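Local coordinates for secreted protein ESXB (Bacillus anthracis, PDB 4J10) that is a secreted WXG100-family protein of unestablished function, probably exported by an ESX-type (type VII) secretion system as a dimer of helical hairpins, at residues Glu15-Asn20 against Thr77-Ile82; Asn23-Ala28 against Gln67-Leu72; Arg34-Ile39 against Lys53-Phe58. All coordinates share one frame; numbering follows the deposited sequence. Where two conformers were deposited one is given.

Contact 1: residues Glu15-Asn20 against Thr77-Ile82; sequences ERIAGN and TDLKRI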
ATOM      1  N   GLU A  15      20.092   5.701  -2.189  1.00 18.19           N
ATOM      2  CA  GLU A  15      19.435   5.489  -3.479  1.00 17.39           C
ATOM      3  C   GLU A  15      18.748   4.126  -3.557  1.00 16.59           C
ATOM      4  O   GLU A  15      17.678   4.013  -4.158  1.00 17.23           O
ATOM      5  CB  GLU A  15      20.428   5.695  -4.629  1.00 17.75           C
ATOM      6  CG  GLU A  15      20.803   7.163  -4.794  1.00 20.48           C
ATOM      7  CD  GLU A  15      21.980   7.389  -5.712  1.00 30.31           C
ATOM      8  OE1 GLU A  15      22.858   6.501  -5.792  1.00 28.88           O
ATOM      9  OE2 GLU A  15      22.038   8.480  -6.336  1.00 31.93           O
ATOM     10  N   ARG A  16      19.337   3.101  -2.945  1.00 16.59           N
ATOM     11  CA  ARG A  16      18.714   1.778  -2.900  1.00 14.25           C
ATOM     12  C   ARG A  16      17.377   1.853  -2.181  1.00 14.98           C
ATOM     13  O   ARG A  16      16.346   1.359  -2.666  1.00 15.84           O
ATOM     14  CB  ARG A  16      19.634   0.769  -2.190  1.00 16.55           C
ATOM     15  CG  ARG A  16      18.979  -0.604  -1.971  1.00 17.18           C
ATOM     16  CD  ARG A  16      19.879  -1.548  -1.185  1.00 18.60           C
ATOM     17  NE  ARG A  16      20.131  -1.096   0.182  1.00 18.88           N
ATOM     18  CZ  ARG A  16      19.296  -1.260   1.205  1.00 23.06           C
ATOM     19  NH1 ARG A  16      18.120  -1.855   1.027  1.00 22.54           N
ATOM     20  NH2 ARG A  16      19.629  -0.802   2.406  1.00 26.57           N
ATOM     21  N   ILE A  17      17.387   2.481  -1.009  1.00 16.10           N
ATOM     22  CA  ILE A  17      16.169   2.615  -0.217  1.00 16.85           C
ATOM     23  C   ILE A  17      15.153   3.511  -0.927  1.00 15.61           C
ATOM     24  O   ILE A  17      13.956   3.191  -0.969  1.00 16.75           O
ATOM     25  CB  ILE A  17      16.474   3.094   1.219  1.00 17.86           C
ATOM     26  CG1 ILE A  17      17.353   2.065   1.934  1.00 19.45           C
ATOM     27  CG2 ILE A  17      15.182   3.302   1.991  1.00 18.27           C
ATOM     28  CD1 ILE A  17      17.888   2.542   3.270  1.00 23.83           C
ATOM     29  N   ALA A  18      15.607   4.619  -1.514  1.00 15.39           N
ATOM     30  CA  ALA A  18      14.723   5.469  -2.319  1.00 14.82           C
ATOM     31  C   ALA A  18      14.037   4.636  -3.402  1.00 16.19           C
ATOM     32  O   ALA A  18      12.838   4.788  -3.648  1.00 15.82           O
ATOM     33  CB  ALA A  18      15.500   6.638  -2.937  1.00 16.56           C
ATOM     34  N   GLY A  19      14.784   3.727  -4.018  1.00 16.05           N
ATOM     35  CA  GLY A  19      14.215   2.872  -5.044  1.00 16.01           C
ATOM     36  C   GLY A  19      13.173   1.919  -4.499  1.00 15.25           C
ATOM     37  O   GLY A  19      12.175   1.640  -5.162  1.00 16.69           O
ATOM     38  N   ASN A  20      13.405   1.410  -3.296  1.00 14.73           N
ATOM     39  CA  ASN A  20      12.418   0.553  -2.648  1.00 15.33           C
ATOM     40  C   ASN A  20      11.099   1.278  -2.452  1.00 15.10           C
ATOM     41  O   ASN A  20      10.027   0.716  -2.695  1.00 15.69           O
ATOM     42  CB  ASN A  20      12.942   0.042  -1.310  1.00 15.69           C
ATOM     43  CG  ASN A  20      14.064  -0.949  -1.473  1.00 16.83           C
ATOM     44  OD1 ASN A  20      14.304  -1.464  -2.570  1.00 20.16           O
ATOM     45  ND2 ASN A  20      14.760  -1.236  -0.378  1.00 17.41           N
ATOM     46  N   THR A  77      11.929  10.820  -2.767  1.00 16.40           N
ATOM     47  CA  THR A  77      12.546  12.088  -3.142  1.00 15.96           C
ATOM     48  C   THR A  77      13.475  12.625  -2.054  1.00 16.40           C
ATOM     49  O   THR A  77      14.581  13.108  -2.340  1.00 18.21           O
ATOM     50  CB  THR A  77      11.465  13.130  -3.454  1.00 18.31           C
ATOM     51  OG1 THR A  77      10.757  12.728  -4.632  1.00 20.79           O
ATOM     52  CG2 THR A  77      12.076  14.500  -3.693  1.00 22.84           C
ATOM     53  N   ASP A  78      13.040  12.536  -0.803  1.00 18.55           N
ATOM     54  CA  ASP A  78      13.854  13.069   0.290  1.00 19.86           C
ATOM     55  C   ASP A  78      15.160  12.285   0.457  1.00 17.56           C
ATOM     56  O   ASP A  78      16.216  12.878   0.710  1.00 19.27           O
ATOM     57  CB  ASP A  78      13.066  13.088   1.609  1.00 20.86           C
ATOM     58  CG  ASP A  78      11.983  14.151   1.625  1.00 27.92           C
ATOM     59  OD1 ASP A  78      11.991  15.031   0.742  1.00 27.43           O
ATOM     60  OD2 ASP A  78      11.119  14.108   2.527  1.00 37.82           O
ATOM     61  N   LEU A  79      15.086  10.962   0.312  1.00 17.45           N
ATOM     62  CA  LEU A  79      16.282  10.124   0.375  1.00 15.85           C
ATOM     63  C   LEU A  79      17.241  10.456  -0.769  1.00 16.90           C
ATOM     64  O   LEU A  79      18.451  10.561  -0.569  1.00 17.07           O
ATOM     65  CB  LEU A  79      15.889   8.648   0.348  1.00 15.14           C
ATOM     66  CG  LEU A  79      15.186   8.146   1.610  1.00 16.18           C
ATOM     67  CD1 LEU A  79      14.495   6.827   1.313  1.00 18.56           C
ATOM     68  CD2 LEU A  79      16.162   8.002   2.779  1.00 21.71           C
ATOM     69  N   LYS A  80      16.702  10.632  -1.969  1.00 17.09           N
ATOM     70  CA  LYS A  80      17.525  10.974  -3.122  1.00 17.99           C
ATOM     71  C   LYS A  80      18.185  12.351  -2.958  1.00 17.77           C
ATOM     72  O   LYS A  80      19.342  12.545  -3.334  1.00 18.83           O
ATOM     73  CB  LYS A  80      16.682  10.890  -4.401  1.00 18.98           C
ATOM     74  CG  LYS A  80      17.359  11.363  -5.671  1.00 21.64           C
ATOM     75  CD  LYS A  80      18.602  10.543  -6.011  1.00 26.13           C
ATOM     76  CE  LYS A  80      19.109  10.921  -7.394  1.00 25.07           C
ATOM     77  NZ  LYS A  80      20.523  10.511  -7.625  1.00 34.03           N
ATOM     78  N   ARG A  81      17.458  13.300  -2.381  0.51 19.72           N
ATOM     79  CA  ARG A  81      18.013  14.627  -2.134  0.51 19.30           C
ATOM     80  C   ARG A  81      19.213  14.572  -1.188  0.51 17.47           C
ATOM     81  O   ARG A  81      20.210  15.261  -1.397  0.51 20.56           O
ATOM     82  CB  ARG A  81      16.933  15.559  -1.582  0.51 20.92           C
ATOM     83  CG  ARG A  81      17.411  16.952  -1.264  0.51 23.84           C
ATOM     84  CD  ARG A  81      16.277  17.954  -1.411  0.51 30.99           C
ATOM     85  NE  ARG A  81      15.064  17.544  -0.705  0.51 36.22           N
ATOM     86  CZ  ARG A  81      14.285  18.370  -0.012  0.51 39.57           C
ATOM     87  NH1 ARG A  81      14.589  19.658   0.077  0.51 43.52           N
ATOM     88  NH2 ARG A  81      13.203  17.907   0.600  0.51 42.25           N
ATOM     89  N   ILE A  82      19.119  13.729  -0.161  1.00 19.97           N
ATOM     90  CA  ILE A  82      20.234  13.569   0.763  1.00 18.05           C
ATOM     91  C   ILE A  82      21.379  12.820   0.085  1.00 17.39           C
ATOM     92  O   ILE A  82      22.548  13.165   0.276  1.00 19.24           O
ATOM     93  CB  ILE A  82      19.824  12.890   2.078  1.00 18.22           C
ATOM     94  CG1 ILE A  82      18.822  13.758   2.825  1.00 22.37           C
ATOM     95  CG2 ILE A  82      21.063  12.649   2.956  1.00 21.73           C
ATOM     96  CD1 ILE A  82      18.168  13.057   3.987  1.00 28.78           C
TER

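Contact 2: residues Asn23-Ala28 against Gln67-Leu72; sequences NAAGEA and QYIPIL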
ATOM      1  N   ASN A  23       9.491   1.808  -5.974  1.00 14.91           N
ATOM      2  CA  ASN A  23       8.946   0.538  -6.461  1.00 17.21           C
ATOM      3  C   ASN A  23       7.667   0.193  -5.722  1.00 16.00           C
ATOM      4  O   ASN A  23       6.705  -0.303  -6.315  1.00 16.79           O
ATOM      5  CB  ASN A  23       9.960  -0.595  -6.293  1.00 18.47           C
ATOM      6  CG  ASN A  23      11.124  -0.482  -7.249  1.00 25.74           C
ATOM      7  OD1 ASN A  23      11.037   0.218  -8.259  1.00 28.66           O
ATOM      8  ND2 ASN A  23      12.224  -1.181  -6.943  1.00 25.32           N
ATOM      9  N   ALA A  24       7.665   0.446  -4.416  1.00 16.10           N
ATOM     10  CA  ALA A  24       6.480   0.177  -3.605  1.00 15.83           C
ATOM     11  C   ALA A  24       5.294   1.028  -4.056  1.00 15.12           C
ATOM     12  O   ALA A  24       4.154   0.542  -4.109  1.00 15.17           O
ATOM     13  CB  ALA A  24       6.763   0.381  -2.111  1.00 17.77           C
ATOM     14  N   ALA A  25       5.549   2.282  -4.410  1.00 14.53           N
ATOM     15  CA  ALA A  25       4.484   3.150  -4.905  1.00 14.19           C
ATOM     16  C   ALA A  25       3.889   2.582  -6.189  1.00 16.11           C
ATOM     17  O   ALA A  25       2.671   2.582  -6.360  1.00 16.20           O
ATOM     18  CB  ALA A  25       5.018   4.545  -5.126  1.00 15.68           C
ATOM     19  N   GLY A  26       4.740   2.076  -7.081  1.00 16.15           N
ATOM     20  CA  GLY A  26       4.262   1.495  -8.323  1.00 17.28           C
ATOM     21  C   GLY A  26       3.474   0.221  -8.098  1.00 16.83           C
ATOM     22  O   GLY A  26       2.477  -0.041  -8.779  1.00 17.11           O
ATOM     23  N   GLU A  27       3.921  -0.599  -7.147  1.00 15.07           N
ATOM     24  CA  GLU A  27       3.195  -1.834  -6.825  1.00 15.13           C
ATOM     25  C   GLU A  27       1.830  -1.507  -6.220  1.00 14.35           C
ATOM     26  O   GLU A  27       0.819  -2.178  -6.493  1.00 17.02           O
ATOM     27  CB  GLU A  27       4.024  -2.712  -5.877  1.00 17.87           C
ATOM     28  CG  GLU A  27       5.241  -3.330  -6.528  1.00 21.87           C
ATOM     29  CD  GLU A  27       6.004  -4.231  -5.580  1.00 38.84           C
ATOM     30  OE1 GLU A  27       5.769  -4.146  -4.356  1.00 45.16           O
ATOM     31  OE2 GLU A  27       6.841  -5.019  -6.060  1.00 45.47           O
ATOM     32  N   ALA A  28       1.781  -0.452  -5.418  1.00 15.86           N
ATOM     33  CA  ALA A  28       0.526  -0.030  -4.805  1.00 16.57           C
ATOM     34  C   ALA A  28      -0.447   0.454  -5.876  1.00 16.28           C
ATOM     35  O   ALA A  28      -1.642   0.157  -5.828  1.00 16.30           O
ATOM     36  CB  ALA A  28       0.786   1.077  -3.787  1.00 17.12           C
ATOM     37  N   GLN A  67      -3.535   8.838  -0.705  1.00 19.43           N
ATOM     38  CA  GLN A  67      -2.696   9.493   0.294  1.00 22.25           C
ATOM     39  C   GLN A  67      -1.356   8.758   0.423  1.00 19.81           C
ATOM     40  O   GLN A  67      -0.290   9.370   0.467  1.00 21.58           O
ATOM     41  CB  GLN A  67      -3.403   9.516   1.655  1.00 27.92           C
ATOM     42  CG  GLN A  67      -4.690  10.330   1.688  1.00 28.34           C
ATOM     43  CD  GLN A  67      -4.442  11.800   1.450  1.00 40.11           C
ATOM     44  OE1 GLN A  67      -3.610  12.411   2.116  1.00 45.96           O
ATOM     45  NE2 GLN A  67      -5.152  12.374   0.490  1.00 41.51           N
ATOM     46  N   TYR A  68      -1.411   7.434   0.469  1.00 19.22           N
ATOM     47  CA  TYR A  68      -0.247   6.600   0.712  1.00 18.34           C
ATOM     48  C   TYR A  68       0.835   6.749  -0.346  1.00 19.39           C
ATOM     49  O   TYR A  68       2.011   6.946  -0.032  1.00 18.12           O
ATOM     50  CB  TYR A  68      -0.710   5.148   0.733  1.00 17.26           C
ATOM     51  CG  TYR A  68       0.364   4.118   0.971  1.00 16.49           C
ATOM     52  CD1 TYR A  68       0.954   3.975   2.216  1.00 17.22           C
ATOM     53  CD2 TYR A  68       0.750   3.237  -0.028  1.00 17.32           C
ATOM     54  CE1 TYR A  68       1.912   3.021   2.444  1.00 16.34           C
ATOM     55  CE2 TYR A  68       1.702   2.258   0.200  1.00 17.79           C
ATOM     56  CZ  TYR A  68       2.283   2.150   1.443  1.00 15.07           C
ATOM     57  OH  TYR A  68       3.221   1.170   1.660  1.00 18.07           O
ATOM     58  N   ILE A  69       0.429   6.640  -1.602  1.00 16.79           N
ATOM     59  CA  ILE A  69       1.366   6.635  -2.713  1.00 16.73           C
ATOM     60  C   ILE A  69       2.244   7.896  -2.743  1.00 17.37           C
ATOM     61  O   ILE A  69       3.480   7.766  -2.785  1.00 17.10           O
ATOM     62  CB  ILE A  69       0.643   6.338  -4.054  1.00 16.03           C
ATOM     63  CG1 ILE A  69       0.178   4.879  -4.074  1.00 17.44           C
ATOM     64  CG2 ILE A  69       1.548   6.615  -5.240  1.00 20.30           C
ATOM     65  CD1 ILE A  69      -0.680   4.543  -5.272  1.00 18.08           C
ATOM     66  N   PRO A  70       1.644   9.109  -2.676  1.00 16.11           N
ATOM     67  CA  PRO A  70       2.518  10.301  -2.651  1.00 15.82           C
ATOM     68  C   PRO A  70       3.405  10.409  -1.417  1.00 18.83           C
ATOM     69  O   PRO A  70       4.478  11.021  -1.495  1.00 17.85           O
ATOM     70  CB  PRO A  70       1.538  11.487  -2.695  1.00 18.89           C
ATOM     71  CG  PRO A  70       0.231  10.911  -3.147  1.00 21.17           C
ATOM     72  CD  PRO A  70       0.212   9.450  -2.807  1.00 16.24           C
ATOM     73  N   ILE A  71       2.990   9.827  -0.294  1.00 17.34           N
ATOM     74  CA  ILE A  71       3.846   9.844   0.886  1.00 18.72           C
ATOM     75  C   ILE A  71       5.085   8.987   0.610  1.00 16.27           C
ATOM     76  O   ILE A  71       6.211   9.397   0.916  1.00 17.53           O
ATOM     77  CB  ILE A  71       3.123   9.337   2.159  1.00 20.82           C
ATOM     78  CG1 ILE A  71       1.983  10.285   2.552  1.00 21.61           C
ATOM     79  CG2 ILE A  71       4.133   9.171   3.311  1.00 21.75           C
ATOM     80  CD1 ILE A  71       0.991   9.648   3.527  1.00 26.13           C
ATOM     81  N   LEU A  72       4.913   7.809   0.012  1.00 17.26           N
ATOM     82  CA  LEU A  72       6.064   6.981  -0.371  1.00 16.65           C
ATOM     83  C   LEU A  72       6.963   7.703  -1.360  1.00 16.33           C
ATOM     84  O   LEU A  72       8.193   7.646  -1.261  1.00 14.86           O
ATOM     85  CB  LEU A  72       5.622   5.644  -0.980  1.00 16.99           C
ATOM     86  CG  LEU A  72       4.786   4.696  -0.132  1.00 18.38           C
ATOM     87  CD1 LEU A  72       4.756   3.348  -0.833  1.00 19.71           C
ATOM     88  CD2 LEU A  72       5.351   4.561   1.270  1.00 18.80           C
TER

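Contact 3: residues Arg34-Ile39 against Lys53-Phe58; sequences RLEGDI and KFRGEF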
ATOM      1  N   ARG A  34      -5.862  -3.184 -10.157  1.00 16.60           N
ATOM      2  CA  ARG A  34      -6.389  -4.552 -10.268  1.00 16.42           C
ATOM      3  C   ARG A  34      -7.690  -4.693  -9.500  1.00 18.84           C
ATOM      4  O   ARG A  34      -8.663  -5.266 -10.000  1.00 18.25           O
ATOM      5  CB  ARG A  34      -5.382  -5.573  -9.731  1.00 18.61           C
ATOM      6  CG  ARG A  34      -4.144  -5.781 -10.581  1.00 24.52           C
ATOM      7  CD  ARG A  34      -3.396  -7.051 -10.144  1.00 32.45           C
ATOM      8  NE  ARG A  34      -3.023  -7.051  -8.728  1.00 32.83           N
ATOM      9  CZ  ARG A  34      -1.895  -6.526  -8.248  1.00 32.01           C
ATOM     10  NH1 ARG A  34      -1.026  -5.941  -9.064  1.00 30.78           N
ATOM     11  NH2 ARG A  34      -1.640  -6.576  -6.948  1.00 32.30           N
ATOM     12  N   LEU A  35      -7.712  -4.176  -8.277  1.00 18.17           N
ATOM     13  CA  LEU A  35      -8.908  -4.261  -7.448  1.00 17.50           C
ATOM     14  C   LEU A  35     -10.065  -3.470  -8.039  1.00 17.41           C
ATOM     15  O   LEU A  35     -11.212  -3.905  -7.974  1.00 18.67           O
ATOM     16  CB  LEU A  35      -8.615  -3.812  -6.017  1.00 16.85           C
ATOM     17  CG  LEU A  35      -7.627  -4.675  -5.242  1.00 15.92           C
ATOM     18  CD1 LEU A  35      -7.352  -3.982  -3.906  1.00 17.18           C
ATOM     19  CD2 LEU A  35      -8.120  -6.105  -5.052  1.00 17.43           C
ATOM     20  N   GLU A  36      -9.772  -2.315  -8.625  1.00 18.90           N
ATOM     21  CA  GLU A  36     -10.811  -1.541  -9.293  1.00 18.26           C
ATOM     22  C   GLU A  36     -11.393  -2.332 -10.458  1.00 20.70           C
ATOM     23  O   GLU A  36     -12.595  -2.303 -10.698  1.00 21.47           O
ATOM     24  CB  GLU A  36     -10.253  -0.198  -9.775  1.00 21.08           C
ATOM     25  CG  GLU A  36     -11.308   0.816 -10.175  1.00 22.64           C
ATOM     26  CD  GLU A  36     -10.741   2.230 -10.231  1.00 28.17           C
ATOM     27  OE1 GLU A  36      -9.663   2.414 -10.835  1.00 35.14           O
ATOM     28  OE2 GLU A  36     -11.365   3.147  -9.658  1.00 44.56           O
ATOM     29  N   GLY A  37     -10.529  -3.054 -11.167  1.00 19.21           N
ATOM     30  CA  GLY A  37     -10.974  -3.912 -12.252  1.00 21.45           C
ATOM     31  C   GLY A  37     -11.936  -4.983 -11.756  1.00 20.00           C
ATOM     32  O   GLY A  37     -12.943  -5.280 -12.409  1.00 22.28           O
ATOM     33  N   ASP A  38     -11.632  -5.555 -10.594  1.00 20.28           N
ATOM     34  CA  ASP A  38     -12.522  -6.529  -9.965  1.00 20.13           C
ATOM     35  C   ASP A  38     -13.884  -5.915  -9.633  1.00 18.92           C
ATOM     36  O   ASP A  38     -14.931  -6.505  -9.925  1.00 20.83           O
ATOM     37  CB  ASP A  38     -11.889  -7.110  -8.696  1.00 21.35           C
ATOM     38  CG  ASP A  38     -10.817  -8.137  -8.991  1.00 26.81           C
ATOM     39  OD1 ASP A  38     -10.699  -8.576 -10.152  1.00 27.12           O
ATOM     40  OD2 ASP A  38     -10.099  -8.526  -8.046  1.00 26.22           O
ATOM     41  N   ILE A  39     -13.884  -4.740  -9.007  1.00 21.15           N
ATOM     42  CA  ILE A  39     -15.150  -4.057  -8.710  1.00 21.66           C
ATOM     43  C   ILE A  39     -15.920  -3.759  -9.995  1.00 21.68           C
ATOM     44  O   ILE A  39     -17.127  -3.980 -10.069  1.00 23.78           O
ATOM     45  CB  ILE A  39     -14.920  -2.758  -7.888  1.00 20.84           C
ATOM     46  CG1 ILE A  39     -14.328  -3.090  -6.515  1.00 22.66           C
ATOM     47  CG2 ILE A  39     -16.194  -1.950  -7.731  1.00 25.44           C
ATOM     48  CD1 ILE A  39     -15.181  -4.008  -5.660  1.00 25.74           C
ATOM     49  N   LYS A  53     -22.955  -0.100  -3.029  1.00 31.51           N
ATOM     50  CA  LYS A  53     -22.357  -0.288  -1.714  1.00 31.53           C
ATOM     51  C   LYS A  53     -20.882  -0.656  -1.834  1.00 30.81           C
ATOM     52  O   LYS A  53     -20.029  -0.071  -1.163  1.00 30.90           O
ATOM     53  CB  LYS A  53     -23.115  -1.364  -0.928  1.00 34.59           C
ATOM     54  CG  LYS A  53     -22.473  -1.706   0.409  1.00 45.55           C
ATOM     55  CD  LYS A  53     -23.266  -2.761   1.170  1.00 53.24           C
ATOM     56  CE  LYS A  53     -23.296  -4.085   0.420  1.00 57.86           C
ATOM     57  NZ  LYS A  53     -23.704  -5.213   1.308  1.00 57.04           N
ATOM     58  N   PHE A  54     -20.580  -1.624  -2.695  1.00 27.11           N
ATOM     59  CA  PHE A  54     -19.197  -2.023  -2.924  1.00 23.71           C
ATOM     60  C   PHE A  54     -18.367  -0.952  -3.620  1.00 25.28           C
ATOM     61  O   PHE A  54     -17.191  -0.790  -3.313  1.00 26.23           O
ATOM     62  CB  PHE A  54     -19.142  -3.341  -3.698  1.00 24.59           C
ATOM     63  CG  PHE A  54     -19.460  -4.534  -2.856  1.00 25.32           C
ATOM     64  CD1 PHE A  54     -18.480  -5.114  -2.066  1.00 25.01           C
ATOM     65  CD2 PHE A  54     -20.732  -5.067  -2.839  1.00 26.94           C
ATOM     66  CE1 PHE A  54     -18.769  -6.208  -1.275  1.00 27.22           C
ATOM     67  CE2 PHE A  54     -21.024  -6.161  -2.050  1.00 27.75           C
ATOM     68  CZ  PHE A  54     -20.036  -6.729  -1.267  1.00 27.53           C
ATOM     69  N   ARG A  55     -18.975  -0.216  -4.545  1.00 25.32           N
ATOM     70  CA  ARG A  55     -18.257   0.880  -5.188  1.00 27.18           C
ATOM     71  C   ARG A  55     -17.885   1.928  -4.150  1.00 26.83           C
ATOM     72  O   ARG A  55     -16.759   2.424  -4.145  1.00 25.26           O
ATOM     73  CB  ARG A  55     -19.104   1.523  -6.282  1.00 28.71           C
ATOM     74  CG  ARG A  55     -18.428   2.717  -6.952  1.00 33.01           C
ATOM     75  CD  ARG A  55     -17.247   2.288  -7.808  1.00 36.37           C
ATOM     76  NE  ARG A  55     -17.675   1.483  -8.951  1.00 37.73           N
ATOM     77  CZ  ARG A  55     -16.850   0.929  -9.836  1.00 30.94           C
ATOM     78  NH1 ARG A  55     -15.538   1.089  -9.723  1.00 33.31           N
ATOM     79  NH2 ARG A  55     -17.340   0.212 -10.839  1.00 38.82           N
ATOM     80  N   GLY A  56     -18.827   2.247  -3.266  1.00 27.23           N
ATOM     81  CA  GLY A  56     -18.602   3.264  -2.249  1.00 27.87           C
ATOM     82  C   GLY A  56     -17.448   2.883  -1.338  1.00 30.73           C
ATOM     83  O   GLY A  56     -16.548   3.691  -1.077  1.00 29.24           O
ATOM     84  N   GLU A  57     -17.466   1.640  -0.866  1.00 26.88           N
ATOM     85  CA  GLU A  57     -16.401   1.133  -0.009  1.00 26.99           C
ATOM     86  C   GLU A  57     -15.077   1.106  -0.747  1.00 24.46           C
ATOM     87  O   GLU A  57     -14.039   1.518  -0.207  1.00 26.43           O
ATOM     88  CB  GLU A  57     -16.765  -0.249   0.525  1.00 29.69           C
ATOM     89  CG  GLU A  57     -17.844  -0.198   1.592  1.00 35.01           C
ATOM     90  CD  GLU A  57     -18.494  -1.542   1.828  1.00 44.57           C
ATOM     91  OE1 GLU A  57     -19.383  -1.625   2.702  1.00 47.61           O
ATOM     92  OE2 GLU A  57     -18.119  -2.514   1.138  1.00 44.92           O
ATOM     93  N   PHE A  58     -15.096   0.630  -1.987  1.00 22.44           N
ATOM     94  CA  PHE A  58     -13.871   0.637  -2.764  1.00 22.15           C
ATOM     95  C   PHE A  58     -13.281   2.042  -2.929  1.00 20.88           C
ATOM     96  O   PHE A  58     -12.066   2.214  -2.830  1.00 21.61           O
ATOM     97  CB  PHE A  58     -14.019  -0.027  -4.134  1.00 21.53           C
ATOM     98  CG  PHE A  58     -12.750   0.019  -4.922  1.00 22.70           C
ATOM     99  CD1 PHE A  58     -11.686  -0.806  -4.574  1.00 24.33           C
ATOM    100  CD2 PHE A  58     -12.582   0.925  -5.961  1.00 23.45           C
ATOM    101  CE1 PHE A  58     -10.483  -0.746  -5.258  1.00 26.18           C
ATOM    102  CE2 PHE A  58     -11.365   0.987  -6.654  1.00 26.81           C
ATOM    103  CZ  PHE A  58     -10.322   0.144  -6.293  1.00 24.53           C
TER
HETATM  104  O   HOH W   1     -13.824   2.992  -8.413  1.00 36.38           O

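Contact 1: residues Glu15-Asn20 against Thr77-Ile82
Leu79 lays its CD1 methyl over the backbone turn of the facing helix, where it meets CG2 of Ile17 at 3.7 Å and the backbone N of Ala18 at 3.8 Å. The two segments belong to the long arms of the antiparallel helical hairpin that defines the WXG100 fold. Here the arms run at 165° to each other, with their axes 8.3 Å apart at closest approach. Ala18, with only a methyl, faces Leu79: their CB atoms stand 3.9 Å apart, and the CA atoms of the same pair are separated by 5.6 Å. Leu79 CG lies anti to its own carbonyl carbon (chi1 -70°), from where the CD1 branch reaches Ile17 and Ala18. Ile17 answers with its CG2 branch, the two side chains crossing at a slant. The second subunit, another copy of the protein, adds to this apolar strip, with its Phe54 on Leu79 and its Asp38 on Ile17. The opposite flank of the contact is polar. Glu15, extended beyond CG, and Lys80, bent at chi2 (61°), both start out beside the interface and converge at their ends in a salt bridge. Glu15 OE2 is also placed in a salt bridge with Arg87, and Lys80 NZ in one with Asp84. The position of this carboxylate oxygen is less sure, which makes its bond lengths approximate; as modelled, Lys80 NZ donates to Glu15 OE2 over 2.8 Å.

Contact 2: residues Asn23-Ala28 against Gln67-Leu72
Ile69 stands against Ala25 and Ala28, and each part of its side chain beyond CB has a definite neighbour. From CB the CG2 branch, anti to the backbone N, turns to the methyl of Ala25, with Ile69 CG2 and Ala25 CB 4.0 Å apart. The other branch leaves with CG1 anti to the carbonyl carbon (chi1 -70°), and Ile69 CG1 comes to 3.9 Å from Ala28 CB. At the tip, Ile69 CD1 touches both Ala28 CB and, at 4.0 Å, the carbonyl O of Ala25. One turn further along, Leu72 repeats the pattern with a single methyl: its CD1 rests 3.8 Å from Ala24 CB and equally close to the backbone N of Ala25. Tyr68 approaches more loosely, with Ala28 CB at the edge of its ring, near the ring plane, and 4.3 Å from CE2. No hydrogen bond crosses between these segments. Alanine methyls face branched aliphatic chains, and the CA atoms of Ala25 and Ile69 are 5.2 Å apart. Within 67-72 the helix is kinked, because the ring nitrogen of Pro70 has no hydrogen to give to the preceding turn. The contact lies almost at the centre of the chain, midway along the hairpin, where helix 11-41 and helix 48-90 run antiparallel. The second subunit adds a further layer: its Gln31 packs on Ala24 and hydrogen-bonds Tyr68 OH through NE2, while its Met65 packs on the Tyr68 ring, joining this stretch of the hairpin to the helices of its partner.

Contact 3: residues Arg34-Ile39 against Lys53-Phe58
Phe58 projects as a broad bump, its ring reaching across to the turn formed by Leu35, Glu36 and Ile39. The place is near the connecting end of the WXG100 helical hairpin, where the axes of the two antiparallel segments lie 10.8 Å apart and large side chains span the gap. With CG anti to the backbone N (chi1 179°), the ring is directed into a hollow made partly of main chain: Phe58 CZ comes within 3.4 Å of the backbone N of Glu36. Leu35 CB borders the hollow near CE1, while on the far side of the ring tip CB and CG of Glu36 both lie 3.5 Å from Phe58 CE2. The Glu36 chain crosses Phe58 at about a right angle, and its OE2 sits at the ring edge, in the ring plane. Nearer the base of the ring, Ile39 CG1 packs 3.8 Å from Phe58 CG. Ile39 is a bump that takes a comparable share in the contact and touches Arg55 as well as Phe58. Its CG2 methyl lies over the centre of one face of the Arg55 guanidinium, 3.6 Å from CZ. CG of Glu36 stands at the edge of the same flat group. The second subunit adds its Tyr68 on Leu35 and its Phe21 on Ile39. The charged ends are held by partners in the same chain: Arg55 NH2 hydrogen-bonds Asn40 OD1 and forms a salt bridge with Glu43, and Glu36 OE2 forms one with Lys62 NZ. Between the two charges, a water donates to Glu36 OE2 at 2.8 Å and accepts from Arg55 NH1 at 2.9 Å.

How the contacts relate
From the N terminus the chain enters helix 11-41, which supplies the first segments of contacts 1, 2 and 3 in that order; helix 48-90 returns the partners in reverse. Contact 3 therefore closes the shortest loop, around the connection between the helices, contact 2 encloses it, and contact 1 encloses both, with no crossing. The three join the same pair of helices along the hairpin: contact 2 lies almost at the chain's centre, and contacts 1 and 3 lie on opposite sides of it, their centres about 32 Å apart. All three also touch the second subunit, where Asp38 of one copy hydrogen-bonds Asn20 of the other, linking contact 3 to contact 1 between chains.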